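Local coordinates for protein HTP-2 (Caenorhabditis elegans, PDB 4TZM), which binds a closure motif of its partner HTP-3 through a HORMA domain and thereby probably joins the meiotic chromosome axis, at residues 120-125 / 187-192; 68-73 / 173-178; 47-52 / 242-247; 179-184 / 230-235. All blocks are in the same frame, centred on the assembly; numbering follows the deposited sequence.

Interaction 1 of 4, residues 120-125 / 187-192; sequences EAIEVF and EPLPAE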
loop_
_atom_site.group_PDB
_atom_site.type_symbol
_atom_site.label_atom_id
_atom_site.label_comp_id
_atom_site.label_asym_id
_atom_site.label_seq_id
_atom_site.Cartn_x
_atom_site.Cartn_y
_atom_site.Cartn_z
ATOM N N GLU A 120 -18.577 3.343 9.418
ATOM C CA GLU A 120 -18.846 2.111 8.688
ATOM C C GLU A 120 -18.652 2.336 7.195
ATOM O O GLU A 120 -19.267 3.228 6.611
ATOM C CB GLU A 120 -20.263 1.610 8.966
ATOM C CG GLU A 120 -20.580 0.277 8.310
ATOM C CD GLU A 120 -21.985 -0.202 8.602
ATOM O OE1 GLU A 120 -22.738 0.530 9.279
ATOM O OE2 GLU A 120 -22.336 -1.312 8.152
ATOM N N ALA A 121 -17.802 1.525 6.576
ATOM C CA ALA A 121 -17.476 1.712 5.168
ATOM C C ALA A 121 -18.267 0.781 4.258
ATOM O O ALA A 121 -18.825 -0.222 4.702
ATOM C CB ALA A 121 -15.989 1.514 4.947
ATOM N N ILE A 122 -18.309 1.133 2.976
ATOM C CA ILE A 122 -18.940 0.300 1.963
ATOM C C ILE A 122 -17.863 -0.363 1.106
ATOM O O ILE A 122 -18.138 -1.301 0.356
ATOM C CB ILE A 122 -19.900 1.114 1.069
ATOM C CG1 ILE A 122 -19.121 2.074 0.166
ATOM C CG2 ILE A 122 -20.905 1.878 1.924
ATOM C CD1 ILE A 122 -19.932 2.599 -1.009
ATOM N N GLU A 123 -16.633 0.131 1.234
ATOM C CA GLU A 123 -15.481 -0.437 0.535
ATOM C C GLU A 123 -14.173 -0.030 1.215
ATOM O O GLU A 123 -13.984 1.137 1.558
ATOM C CB GLU A 123 -15.472 0.002 -0.931
ATOM C CG GLU A 123 -14.335 -0.582 -1.753
ATOM C CD GLU A 123 -14.569 -0.450 -3.247
ATOM O OE1 GLU A 123 -15.381 -1.223 -3.802
ATOM O OE2 GLU A 123 -13.939 0.431 -3.868
ATOM N N VAL A 124 -13.275 -0.993 1.413
ATOM C CA VAL A 124 -11.988 -0.727 2.053
ATOM C C VAL A 124 -10.827 -1.414 1.339
ATOM O O VAL A 124 -10.875 -2.613 1.071
ATOM C CB VAL A 124 -11.977 -1.185 3.530
ATOM C CG1 VAL A 124 -10.577 -1.071 4.115
ATOM C CG2 VAL A 124 -12.961 -0.376 4.355
ATOM N N PHE A 125 -9.788 -0.646 1.030
ATOM C CA PHE A 125 -8.524 -1.214 0.582
ATOM C C PHE A 125 -7.469 -0.995 1.660
ATOM O O PHE A 125 -7.054 0.138 1.906
ATOM C CB PHE A 125 -8.084 -0.592 -0.743
ATOM C CG PHE A 125 -8.829 -1.120 -1.932
ATOM C CD1 PHE A 125 -10.062 -0.593 -2.286
ATOM C CD2 PHE A 125 -8.300 -2.151 -2.696
ATOM C CE1 PHE A 125 -10.754 -1.083 -3.384
ATOM C CE2 PHE A 125 -8.984 -2.646 -3.794
ATOM C CZ PHE A 125 -10.214 -2.110 -4.140
ATOM N N GLU A 187 -18.165 -4.462 -8.683
ATOM C CA GLU A 187 -19.178 -3.595 -9.270
ATOM C C GLU A 187 -18.686 -2.154 -9.203
ATOM O O GLU A 187 -17.825 -1.833 -8.380
ATOM C CB GLU A 187 -20.513 -3.729 -8.532
ATOM C CG GLU A 187 -21.564 -4.570 -9.241
ATOM C CD GLU A 187 -22.947 -4.372 -8.649
ATOM O OE1 GLU A 187 -23.063 -3.633 -7.648
ATOM O OE2 GLU A 187 -23.918 -4.948 -9.184
ATOM N N PRO A 188 -19.217 -1.278 -10.075
ATOM C CA PRO A 188 -18.879 0.148 -9.980
ATOM C C PRO A 188 -19.325 0.743 -8.649
ATOM O O PRO A 188 -20.319 0.282 -8.087
ATOM C CB PRO A 188 -19.659 0.776 -11.139
ATOM C CG PRO A 188 -19.900 -0.366 -12.111
ATOM C CD PRO A 188 -20.061 -1.581 -11.247
ATOM N N LEU A 189 -18.602 1.744 -8.154
ATOM C CA LEU A 189 -18.997 2.441 -6.937
ATOM C C LEU A 189 -20.296 3.207 -7.172
ATOM O O LEU A 189 -20.583 3.614 -8.301
ATOM C CB LEU A 189 -17.890 3.392 -6.471
ATOM C CG LEU A 189 -16.710 2.757 -5.732
ATOM C CD1 LEU A 189 -15.637 3.793 -5.424
ATOM C CD2 LEU A 189 -17.191 2.087 -4.455
ATOM N N PRO A 190 -21.100 3.389 -6.108
ATOM C CA PRO A 190 -22.340 4.168 -6.205
ATOM C C PRO A 190 -22.093 5.604 -6.667
ATOM O O PRO A 190 -20.948 6.063 -6.669
ATOM C CB PRO A 190 -22.883 4.143 -4.772
ATOM C CG PRO A 190 -22.320 2.899 -4.181
ATOM C CD PRO A 190 -20.948 2.764 -4.781
ATOM N N ALA A 191 -23.159 6.302 -7.049
ATOM C CA ALA A 191 -23.043 7.652 -7.595
ATOM C C ALA A 191 -22.554 8.651 -6.553
ATOM O O ALA A 191 -21.937 9.661 -6.893
ATOM C CB ALA A 191 -24.379 8.105 -8.172
ATOM N N GLU A 192 -22.831 8.367 -5.286
ATOM C CA GLU A 192 -22.420 9.249 -4.203
ATOM C C GLU A 192 -21.605 8.502 -3.156
ATOM O O GLU A 192 -22.031 7.461 -2.652
ATOM C CB GLU A 192 -23.640 9.899 -3.550
ATOM C CG GLU A 192 -24.434 10.797 -4.481
ATOM C CD GLU A 192 -25.623 11.434 -3.793
ATOM O OE1 GLU A 192 -26.012 10.949 -2.710
ATOM O OE2 GLU A 192 -26.164 12.425 -4.331
#

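Interaction 2 of 4, residues 68-73 / 173-178; sequences NYITEN and TIVRSV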
loop_
_atom_site.group_PDB
_atom_site.type_symbol
_atom_site.label_atom_id
_atom_site.label_comp_id
_atom_site.label_asym_id
_atom_site.label_seq_id
_atom_site.Cartn_x
_atom_site.Cartn_y
_atom_site.Cartn_z
ATOM N N ASN A 68 2.704 5.155 -15.976
ATOM C CA ASN A 68 3.989 4.591 -15.598
ATOM C C ASN A 68 4.037 3.109 -15.934
ATOM O O ASN A 68 3.014 2.506 -16.258
ATOM C CB ASN A 68 4.257 4.798 -14.107
ATOM C CG ASN A 68 4.919 6.127 -13.812
ATOM O OD1 ASN A 68 6.133 6.273 -13.955
ATOM N ND2 ASN A 68 4.126 7.105 -13.389
ATOM N N TYR A 69 5.233 2.531 -15.859
ATOM C CA TYR A 69 5.419 1.105 -16.088
ATOM C C TYR A 69 6.171 0.471 -14.924
ATOM O O TYR A 69 7.110 1.060 -14.387
ATOM C CB TYR A 69 6.183 0.852 -17.389
ATOM C CG TYR A 69 5.411 1.129 -18.659
ATOM C CD1 TYR A 69 5.219 2.428 -19.115
ATOM C CD2 TYR A 69 4.894 0.086 -19.417
ATOM C CE1 TYR A 69 4.519 2.681 -20.285
ATOM C CE2 TYR A 69 4.194 0.328 -20.586
ATOM C CZ TYR A 69 4.010 1.628 -21.016
ATOM O OH TYR A 69 3.315 1.876 -22.180
ATOM N N ILE A 70 5.746 -0.725 -14.538
ATOM C CA ILE A 70 6.445 -1.509 -13.529
ATOM C C ILE A 70 7.367 -2.503 -14.219
ATOM O O ILE A 70 8.497 -2.729 -13.789
ATOM C CB ILE A 70 5.460 -2.254 -12.621
ATOM C CG1 ILE A 70 4.424 -1.276 -12.072
ATOM C CG2 ILE A 70 6.197 -2.957 -11.491
ATOM C CD1 ILE A 70 3.186 -1.943 -11.560
ATOM N N THR A 71 6.860 -3.107 -15.289
ATOM C CA THR A 71 7.677 -3.893 -16.204
ATOM C C THR A 71 7.372 -3.417 -17.619
ATOM O O THR A 71 6.515 -2.556 -17.811
ATOM C CB THR A 71 7.412 -5.407 -16.085
ATOM O OG1 THR A 71 6.176 -5.735 -16.727
ATOM C CG2 THR A 71 7.347 -5.828 -14.629
ATOM N N GLU A 72 8.069 -3.968 -18.605
ATOM C CA GLU A 72 7.840 -3.581 -19.992
ATOM C C GLU A 72 6.435 -3.970 -20.436
ATOM O O GLU A 72 5.840 -3.321 -21.298
ATOM C CB GLU A 72 8.876 -4.227 -20.910
ATOM C CG GLU A 72 10.299 -3.751 -20.689
ATOM C CD GLU A 72 11.284 -4.451 -21.603
ATOM O OE1 GLU A 72 10.899 -5.462 -22.229
ATOM O OE2 GLU A 72 12.441 -3.992 -21.700
ATOM N N ASN A 73 5.912 -5.029 -19.827
ATOM C CA ASN A 73 4.611 -5.579 -20.185
ATOM C C ASN A 73 3.458 -4.940 -19.412
ATOM O O ASN A 73 2.315 -4.949 -19.872
ATOM C CB ASN A 73 4.606 -7.091 -19.942
ATOM C CG ASN A 73 3.889 -7.861 -21.033
ATOM O OD1 ASN A 73 2.663 -7.818 -21.137
ATOM N ND2 ASN A 73 4.653 -8.582 -21.847
ATOM N N THR A 173 2.390 -8.961 -9.123
ATOM C CA THR A 173 1.172 -9.691 -8.771
ATOM C C THR A 173 0.109 -8.786 -8.143
ATOM O O THR A 173 -1.073 -8.876 -8.478
ATOM C CB THR A 173 1.484 -10.847 -7.796
ATOM O OG1 THR A 173 2.170 -11.888 -8.502
ATOM C CG2 THR A 173 0.204 -11.408 -7.188
ATOM N N ILE A 174 0.532 -7.913 -7.234
ATOM C CA ILE A 174 -0.395 -7.033 -6.529
ATOM C C ILE A 174 -1.096 -6.083 -7.499
ATOM O O ILE A 174 -2.324 -5.961 -7.478
ATOM C CB ILE A 174 0.321 -6.222 -5.423
ATOM C CG1 ILE A 174 0.501 -7.084 -4.173
ATOM C CG2 ILE A 174 -0.466 -4.962 -5.075
ATOM C CD1 ILE A 174 1.233 -6.386 -3.047
ATOM N N VAL A 175 -0.313 -5.442 -8.362
ATOM C CA VAL A 175 -0.836 -4.470 -9.318
ATOM C C VAL A 175 -1.731 -5.122 -10.371
ATOM O O VAL A 175 -2.760 -4.560 -10.756
ATOM C CB VAL A 175 0.308 -3.711 -10.001
ATOM C CG1 VAL A 175 -0.242 -2.697 -10.992
ATOM C CG2 VAL A 175 1.163 -3.025 -8.941
ATOM N N ARG A 176 -1.355 -6.315 -10.820
ATOM C CA ARG A 176 -2.203 -7.073 -11.733
ATOM C C ARG A 176 -3.519 -7.443 -11.061
ATOM O O ARG A 176 -4.585 -7.292 -11.651
ATOM C CB ARG A 176 -1.490 -8.337 -12.225
ATOM C CG ARG A 176 -0.645 -8.123 -13.474
ATOM C CD ARG A 176 -0.254 -9.448 -14.117
ATOM N NE ARG A 176 -0.015 -9.306 -15.552
ATOM C CZ ARG A 176 1.184 -9.141 -16.101
ATOM N NH1 ARG A 176 2.269 -9.106 -15.339
ATOM N NH2 ARG A 176 1.300 -9.017 -17.417
ATOM N N SER A 177 -3.444 -7.918 -9.823
ATOM C CA SER A 177 -4.645 -8.307 -9.091
ATOM C C SER A 177 -5.554 -7.107 -8.831
ATOM O O SER A 177 -6.772 -7.219 -8.930
ATOM C CB SER A 177 -4.275 -8.991 -7.772
ATOM O OG SER A 177 -3.748 -10.289 -8.003
ATOM N N VAL A 178 -4.961 -5.961 -8.508
ATOM C CA VAL A 178 -5.736 -4.741 -8.309
ATOM C C VAL A 178 -6.469 -4.355 -9.590
ATOM O O VAL A 178 -7.688 -4.165 -9.582
ATOM C CB VAL A 178 -4.847 -3.566 -7.843
ATOM C CG1 VAL A 178 -5.571 -2.241 -8.025
ATOM C CG2 VAL A 178 -4.444 -3.755 -6.395
#

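Interaction 3 of 4, residues 47-52 / 242-247; sequences YVVFSA and AHMQCW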
loop_
_atom_site.group_PDB
_atom_site.type_symbol
_atom_site.label_atom_id
_atom_site.label_comp_id
_atom_site.label_asym_id
_atom_site.label_seq_id
_atom_site.Cartn_x
_atom_site.Cartn_y
_atom_site.Cartn_z
ATOM N N TYR A 47 2.552 4.260 -2.503
ATOM C CA TYR A 47 2.259 5.257 -3.530
ATOM C C TYR A 47 1.704 4.622 -4.802
ATOM O O TYR A 47 0.749 5.127 -5.395
ATOM C CB TYR A 47 3.524 6.067 -3.845
ATOM C CG TYR A 47 3.443 6.938 -5.087
ATOM C CD1 TYR A 47 2.827 8.187 -5.056
ATOM C CD2 TYR A 47 4.003 6.517 -6.288
ATOM C CE1 TYR A 47 2.760 8.986 -6.194
ATOM C CE2 TYR A 47 3.942 7.302 -7.423
ATOM C CZ TYR A 47 3.322 8.536 -7.374
ATOM O OH TYR A 47 3.263 9.316 -8.509
ATOM N N VAL A 48 2.298 3.508 -5.214
ATOM C CA VAL A 48 1.922 2.874 -6.469
ATOM C C VAL A 48 0.594 2.137 -6.354
ATOM O O VAL A 48 -0.286 2.306 -7.195
ATOM C CB VAL A 48 3.007 1.902 -6.953
ATOM C CG1 VAL A 48 2.503 1.082 -8.136
ATOM C CG2 VAL A 48 4.265 2.670 -7.333
ATOM N N VAL A 49 0.440 1.332 -5.310
ATOM C CA VAL A 49 -0.764 0.524 -5.170
ATOM C C VAL A 49 -1.995 1.392 -4.923
ATOM O O VAL A 49 -3.020 1.207 -5.572
ATOM C CB VAL A 49 -0.613 -0.521 -4.041
ATOM C CG1 VAL A 49 -1.891 -1.328 -3.894
ATOM C CG2 VAL A 49 0.549 -1.445 -4.348
ATOM N N PHE A 50 -1.893 2.359 -4.016
ATOM C CA PHE A 50 -3.043 3.218 -3.731
ATOM C C PHE A 50 -3.379 4.155 -4.882
ATOM O O PHE A 50 -4.533 4.555 -5.035
ATOM C CB PHE A 50 -2.818 4.008 -2.442
ATOM C CG PHE A 50 -3.088 3.203 -1.214
ATOM C CD1 PHE A 50 -4.364 2.727 -0.962
ATOM C CD2 PHE A 50 -2.074 2.890 -0.331
ATOM C CE1 PHE A 50 -4.629 1.967 0.160
ATOM C CE2 PHE A 50 -2.332 2.132 0.798
ATOM C CZ PHE A 50 -3.612 1.669 1.042
ATOM N N SER A 51 -2.386 4.492 -5.699
ATOM C CA SER A 51 -2.650 5.228 -6.932
ATOM C C SER A 51 -3.476 4.380 -7.882
ATOM O O SER A 51 -4.453 4.852 -8.466
ATOM C CB SER A 51 -1.351 5.648 -7.616
ATOM O OG SER A 51 -0.723 6.695 -6.907
ATOM N N ALA A 52 -3.064 3.125 -8.038
ATOM C CA ALA A 52 -3.775 2.178 -8.880
ATOM C C ALA A 52 -5.216 2.008 -8.409
ATOM O O ALA A 52 -6.137 2.005 -9.218
ATOM C CB ALA A 52 -3.054 0.835 -8.895
ATOM N N ALA A 242 4.059 -6.482 4.159
ATOM C CA ALA A 242 2.770 -5.824 4.018
ATOM C C ALA A 242 1.711 -6.805 3.511
ATOM O O ALA A 242 2.013 -7.701 2.718
ATOM C CB ALA A 242 2.883 -4.635 3.082
ATOM N N HIS A 243 0.477 -6.644 3.981
ATOM C CA HIS A 243 -0.633 -7.465 3.511
ATOM C C HIS A 243 -1.757 -6.583 2.969
ATOM O O HIS A 243 -2.308 -5.751 3.695
ATOM C CB HIS A 243 -1.157 -8.357 4.632
ATOM C CG HIS A 243 -2.198 -9.335 4.184
ATOM N ND1 HIS A 243 -3.501 -9.286 4.628
ATOM C CD2 HIS A 243 -2.129 -10.381 3.328
ATOM C CE1 HIS A 243 -4.190 -10.268 4.068
ATOM N NE2 HIS A 243 -3.380 -10.944 3.275
ATOM N N MET A 244 -2.084 -6.771 1.693
ATOM C CA MET A 244 -3.104 -5.977 1.011
ATOM C C MET A 244 -4.430 -6.743 0.938
ATOM O O MET A 244 -4.471 -7.907 0.525
ATOM C CB MET A 244 -2.619 -5.590 -0.394
ATOM C CG MET A 244 -3.479 -4.555 -1.117
ATOM S SD MET A 244 -3.420 -2.903 -0.384
ATOM C CE MET A 244 -4.564 -2.011 -1.438
ATOM N N GLN A 245 -5.508 -6.089 1.354
ATOM C CA GLN A 245 -6.819 -6.722 1.426
ATOM C C GLN A 245 -7.902 -5.790 0.901
ATOM O O GLN A 245 -7.730 -4.574 0.889
ATOM C CB GLN A 245 -7.138 -7.128 2.866
ATOM C CG GLN A 245 -7.153 -8.623 3.117
ATOM C CD GLN A 245 -7.153 -8.969 4.596
ATOM O OE1 GLN A 245 -6.906 -8.112 5.445
ATOM N NE2 GLN A 245 -7.427 -10.231 4.910
ATOM N N CYS A 246 -9.017 -6.363 0.463
ATOM C CA CYS A 246 -10.145 -5.563 0.009
ATOM C C CYS A 246 -11.451 -6.104 0.567
ATOM O O CYS A 246 -11.802 -7.260 0.339
ATOM C CB CYS A 246 -10.209 -5.518 -1.520
ATOM S SG CYS A 246 -11.640 -4.628 -2.199
ATOM N N TRP A 247 -12.144 -5.264 1.326
ATOM C CA TRP A 247 -13.527 -5.517 1.704
ATOM C C TRP A 247 -14.400 -4.645 0.816
ATOM O O TRP A 247 -14.048 -3.498 0.541
ATOM C CB TRP A 247 -13.773 -5.199 3.179
ATOM C CG TRP A 247 -13.179 -6.187 4.134
ATOM C CD1 TRP A 247 -13.706 -7.392 4.497
ATOM C CD2 TRP A 247 -11.954 -6.048 4.865
ATOM N NE1 TRP A 247 -12.882 -8.016 5.402
ATOM C CE2 TRP A 247 -11.800 -7.212 5.644
ATOM C CE3 TRP A 247 -10.972 -5.055 4.933
ATOM C CZ2 TRP A 247 -10.701 -7.409 6.482
ATOM C CZ3 TRP A 247 -9.882 -5.252 5.765
ATOM C CH2 TRP A 247 -9.757 -6.419 6.528
#

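Interaction 4 of 4, residues 179-184 / 230-235; sequences QFLCTK and VTIGHL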
loop_
_atom_site.group_PDB
_atom_site.type_symbol
_atom_site.label_atom_id
_atom_site.label_comp_id
_atom_site.label_asym_id
_atom_site.label_seq_id
_atom_site.Cartn_x
_atom_site.Cartn_y
_atom_site.Cartn_z
ATOM N N GLN A 179 -5.729 -4.256 -10.691
ATOM C CA GLN A 179 -6.332 -3.922 -11.978
ATOM C C GLN A 179 -7.397 -4.932 -12.382
ATOM O O GLN A 179 -8.416 -4.562 -12.955
ATOM C CB GLN A 179 -5.262 -3.832 -13.063
ATOM C CG GLN A 179 -4.288 -2.687 -12.852
ATOM C CD GLN A 179 -3.166 -2.682 -13.863
ATOM O OE1 GLN A 179 -2.982 -3.646 -14.606
ATOM N NE2 GLN A 179 -2.404 -1.592 -13.899
ATOM N N PHE A 180 -7.171 -6.205 -12.077
ATOM C CA PHE A 180 -8.148 -7.232 -12.418
ATOM C C PHE A 180 -9.375 -7.155 -11.507
ATOM O O PHE A 180 -10.510 -7.234 -11.978
ATOM C CB PHE A 180 -7.524 -8.623 -12.349
ATOM C CG PHE A 180 -8.526 -9.734 -12.447
ATOM C CD1 PHE A 180 -9.104 -10.061 -13.662
ATOM C CD2 PHE A 180 -8.899 -10.447 -11.320
ATOM C CE1 PHE A 180 -10.034 -11.079 -13.750
ATOM C CE2 PHE A 180 -9.827 -11.466 -11.403
ATOM C CZ PHE A 180 -10.396 -11.782 -12.618
ATOM N N LEU A 181 -9.137 -7.003 -10.205
ATOM C CA LEU A 181 -10.208 -6.880 -9.215
ATOM C C LEU A 181 -11.141 -5.704 -9.504
ATOM O O LEU A 181 -12.367 -5.851 -9.507
ATOM C CB LEU A 181 -9.616 -6.719 -7.811
ATOM C CG LEU A 181 -10.560 -6.390 -6.652
ATOM C CD1 LEU A 181 -11.562 -7.512 -6.448
ATOM C CD2 LEU A 181 -9.774 -6.129 -5.375
ATOM N N CYS A 182 -10.558 -4.535 -9.746
ATOM C CA CYS A 182 -11.349 -3.317 -9.894
ATOM C C CYS A 182 -12.093 -3.258 -11.223
ATOM O O CYS A 182 -13.149 -2.635 -11.318
ATOM C CB CYS A 182 -10.453 -2.087 -9.736
ATOM S SG CYS A 182 -9.701 -1.931 -8.106
ATOM N N THR A 183 -11.538 -3.906 -12.242
ATOM C CA THR A 183 -12.109 -3.874 -13.588
ATOM C C THR A 183 -13.089 -5.018 -13.868
ATOM O O THR A 183 -14.189 -4.783 -14.368
ATOM C CB THR A 183 -10.995 -3.914 -14.654
ATOM O OG1 THR A 183 -10.134 -2.782 -14.482
ATOM C CG2 THR A 183 -11.581 -3.898 -16.057
ATOM N N LYS A 184 -12.695 -6.247 -13.537
ATOM C CA LYS A 184 -13.458 -7.436 -13.934
ATOM C C LYS A 184 -14.260 -8.094 -12.805
ATOM O O LYS A 184 -15.099 -8.949 -13.070
ATOM C CB LYS A 184 -12.516 -8.481 -14.543
ATOM C CG LYS A 184 -11.650 -7.973 -15.682
ATOM C CD LYS A 184 -12.457 -7.754 -16.947
ATOM C CE LYS A 184 -11.555 -7.395 -18.117
ATOM N NZ LYS A 184 -12.278 -7.458 -19.419
ATOM N N VAL A 230 -11.467 -10.178 0.026
ATOM C CA VAL A 230 -10.545 -10.811 -0.910
ATOM C C VAL A 230 -9.109 -10.306 -0.707
ATOM O O VAL A 230 -8.880 -9.137 -0.408
ATOM C CB VAL A 230 -10.997 -10.585 -2.382
ATOM C CG1 VAL A 230 -10.875 -9.122 -2.781
ATOM C CG2 VAL A 230 -10.213 -11.479 -3.338
ATOM N N THR A 231 -8.147 -11.214 -0.849
ATOM C CA THR A 231 -6.736 -10.897 -0.665
ATOM C C THR A 231 -6.080 -10.526 -1.993
ATOM O O THR A 231 -6.170 -11.266 -2.967
ATOM C CB THR A 231 -5.981 -12.087 -0.026
ATOM O OG1 THR A 231 -6.525 -12.361 1.271
ATOM C CG2 THR A 231 -4.495 -11.786 0.106
ATOM N N ILE A 232 -5.426 -9.372 -2.028
ATOM C CA ILE A 232 -4.778 -8.890 -3.244
ATOM C C ILE A 232 -3.370 -9.458 -3.358
ATOM O O ILE A 232 -2.919 -9.821 -4.447
ATOM C CB ILE A 232 -4.719 -7.342 -3.282
ATOM C CG1 ILE A 232 -6.106 -6.757 -3.551
ATOM C CG2 ILE A 232 -3.751 -6.846 -4.345
ATOM C CD1 ILE A 232 -6.941 -6.576 -2.314
ATOM N N GLY A 233 -2.680 -9.535 -2.223
ATOM C CA GLY A 233 -1.321 -10.039 -2.194
ATOM C C GLY A 233 -0.501 -9.490 -1.040
ATOM O O GLY A 233 -1.016 -8.775 -0.179
ATOM N N HIS A 234 0.784 -9.830 -1.032
ATOM C CA HIS A 234 1.690 -9.417 0.030
ATOM C C HIS A 234 3.029 -8.936 -0.523
ATOM O O HIS A 234 3.329 -9.105 -1.705
ATOM C CB HIS A 234 1.916 -10.568 1.010
ATOM C CG HIS A 234 2.600 -11.752 0.402
ATOM N ND1 HIS A 234 1.911 -12.785 -0.199
ATOM C CD2 HIS A 234 3.913 -12.064 0.295
ATOM C CE1 HIS A 234 2.771 -13.684 -0.645
ATOM N NE2 HIS A 234 3.991 -13.271 -0.358
ATOM N N LEU A 235 3.825 -8.329 0.350
ATOM C CA LEU A 235 5.153 -7.838 0.008
ATOM C C LEU A 235 6.114 -8.239 1.119
ATOM O O LEU A 235 5.782 -8.127 2.299
ATOM C CB LEU A 235 5.143 -6.313 -0.182
ATOM C CG LEU A 235 4.383 -5.764 -1.396
ATOM C CD1 LEU A 235 4.204 -4.250 -1.316
ATOM C CD2 LEU A 235 5.084 -6.149 -2.690
#

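Interaction 1 of 4, residues 120-125 / 187-192
Ile122, just before strand 123-133, and Glu123, its first residue, make a small, partly buried and mainly apolar contact with Leu189 and Pro190, in the loop that leads from helix 164-185 to strand 193-201. Ile122 and the proline ring approach end to end, CD1 of Ile122 lying 3.9 Å from CD of Pro190. CG1 of Ile122 stands between its backbone N and carbonyl carbon (chi1 70°), and the terminal methyl is carried from there to the proline. Beside this pair, Leu189 slants across the end of Glu123, with its CD2 3.7 Å from Glu123 OE2 and 3.8 Å from OE1. The leucine covers the carboxylate without bonding to it; OE1 forms a salt bridge with Arg57 and a hydrogen bond with Ser248, and OE2 is also hydrogen-bonded outside the two segments. Arg57 also donates to the backbone oxygen of Glu187, which ties the 187-192 loop to the same charge pair. OE2 lies in plane at the edge of the Phe125 ring. With an alanine at Glu123, Arg57 and Ser248 would probably lose this carboxylate partner, and CD2 of Leu189 would be left facing a gap. Ile122 and Glu123 both face Val112 on strand 105-113; the loop therefore packs against a classic beta bulge at the beginning of a strand inside the HORMA-domain sheet.

Interaction 2 of 4, residues 68-73 / 173-178
Ile70 contributes the most buried surface, pressing its CD1 into the fork of Val175 on helix 164-185. The two side chains reach toward each other tip to tip, and CD1 of Ile70 lies 3.5 Å from CG2 and 3.6 Å from CG1 of Val175, a tight fit for carbon atoms. With CG1 of Ile70 anti to the carbonyl carbon (chi1 -52°) and the chain extended beyond it (chi2 161°), the end methyl is thrust out from the turn toward the helix. Trp24 packs against Ile70 as well. Arg176, one residue along the helix, adds a looser contact on the solvent-exposed side, between two exposed residues: its long, extended chain crosses Asn73 obliquely, and NH2 comes within 4.1 Å of Asn73 OD1. The oxygen lies at the guanidinium edge, near its plane, while the amide and guanidinium planes are 44° apart. Asn73 itself belongs to an ST turn, in which its backbone N donates to Thr71 OG1 over 3.2 Å. The helix and the turn following strand 65-69 are thus joined by close apolar fit between buried methyls, whereas the polar pair outside is too long for a hydrogen bond and probably adds little more than weak electrostatic attraction.

Interaction 3 of 4, residues 47-52 / 242-247
Met244 and Phe50 form a Met-aromatic contact where helix 35-56 packs against the main antiparallel sheet of the HORMA domain, close to the centre of the molecule. The sulfur, SD of Met244, is 5.3 Å from the centroid of the Phe50 ring and 31° off its normal, an oblique approach. The methyl beyond it, CE of Met244, comes to 4.3 Å from CE1 of Phe50. Apolar contact supplies the rest: Val49 and Met244 meet tip to tip, with CG1 of Val49 3.7 Å from CE and 4.1 Å from SD of Met244. The methionine leaves strand 240-248 with CG anti to the backbone N (chi1 -170°) and bends at chi2 (68°), which lets one thioether serve both helix residues. Met127 of the adjoining strand 123-133 also touches Phe50, while Ile174 of helix 164-185 flanks Val49, and all three touching residues are buried. Hydrogen bonding belongs to another side of the same helical turns, formed by Tyr47 and Ser51, whose OH and OG bond to the backbone O and N, respectively, of Leu79 on strand 75-79. Within the helix, Ser51 OG donates to Tyr47 O over 2.6 Å, nearly along the C=O axis, and that same oxygen accepts from Ser51 N.

Interaction 4 of 4, residues 179-184 / 230-235
Leu181 of helix 164-185 lays its two methyls against Val230 and Ile232 of strand 228-235. Its CG lies anti to the backbone N (chi1 172°) and the branch turns at chi2 (63°), a conformation that spreads the methyls over both strand residues. CD1 of Leu181 lies 4.1 Å from CG1 of Val230, and the two side chains meet tip to tip. CD2 is shared: it too lies near CG1 of Val230, and it is 4.1 Å from CG1 of Ile232. Val230 holds that CG1 between its backbone N and carbonyl carbon, which presents the methyl to the leucine. Ile232 instead crosses Leu181 at about a right angle, offering CG1 and, at 4.2 Å from Leu181 CD2, its CD1. Gly233 follows, at backbone angles where a CB would crowd the carbonyl oxygen of Ile232. Farther round the helix, which widens into a pi-type turn at 181-184, Thr183 OG1 donates to Gln179 O over 2.9 Å, in the carbonyl plane. The contact joins the helix to an outer strand of the main antiparallel sheet of the HORMA domain: Val230, Ile232 and Gly233 are hydrogen-bonded to strand 240-248, Cys246 of that strand touches both Leu181 and Ile232, and Gln56 of helix 35-56 packs against Gln179, Cys182 and Thr183.

Overall arrangement
Interaction 3 lies nearest the middle of the chain and is wholly buried; interaction 4, centred about 8 Å away, shares its sheet through neighbouring strands 228-235 and 240-248. Interactions 2 and 4 use successive parts of helix 164-185, and Ile174 of segment 173-178 packs on both Val49 of interaction 3 and Ile232 of interaction 4. Interaction 1 is the most peripheral, yet Phe125, from the same segment 120-125, packs inward on Cys246, Leu181 and Cys182. Chemistry follows burial: thioether, aromatic and aliphatic groups fill interactions 3 and 4, whereas interactions 1 and 2 add charged or amide groups to their apolar pairs, with a carboxylate bonded to partners outside the contact in the first and a long, loose polar approach in the second.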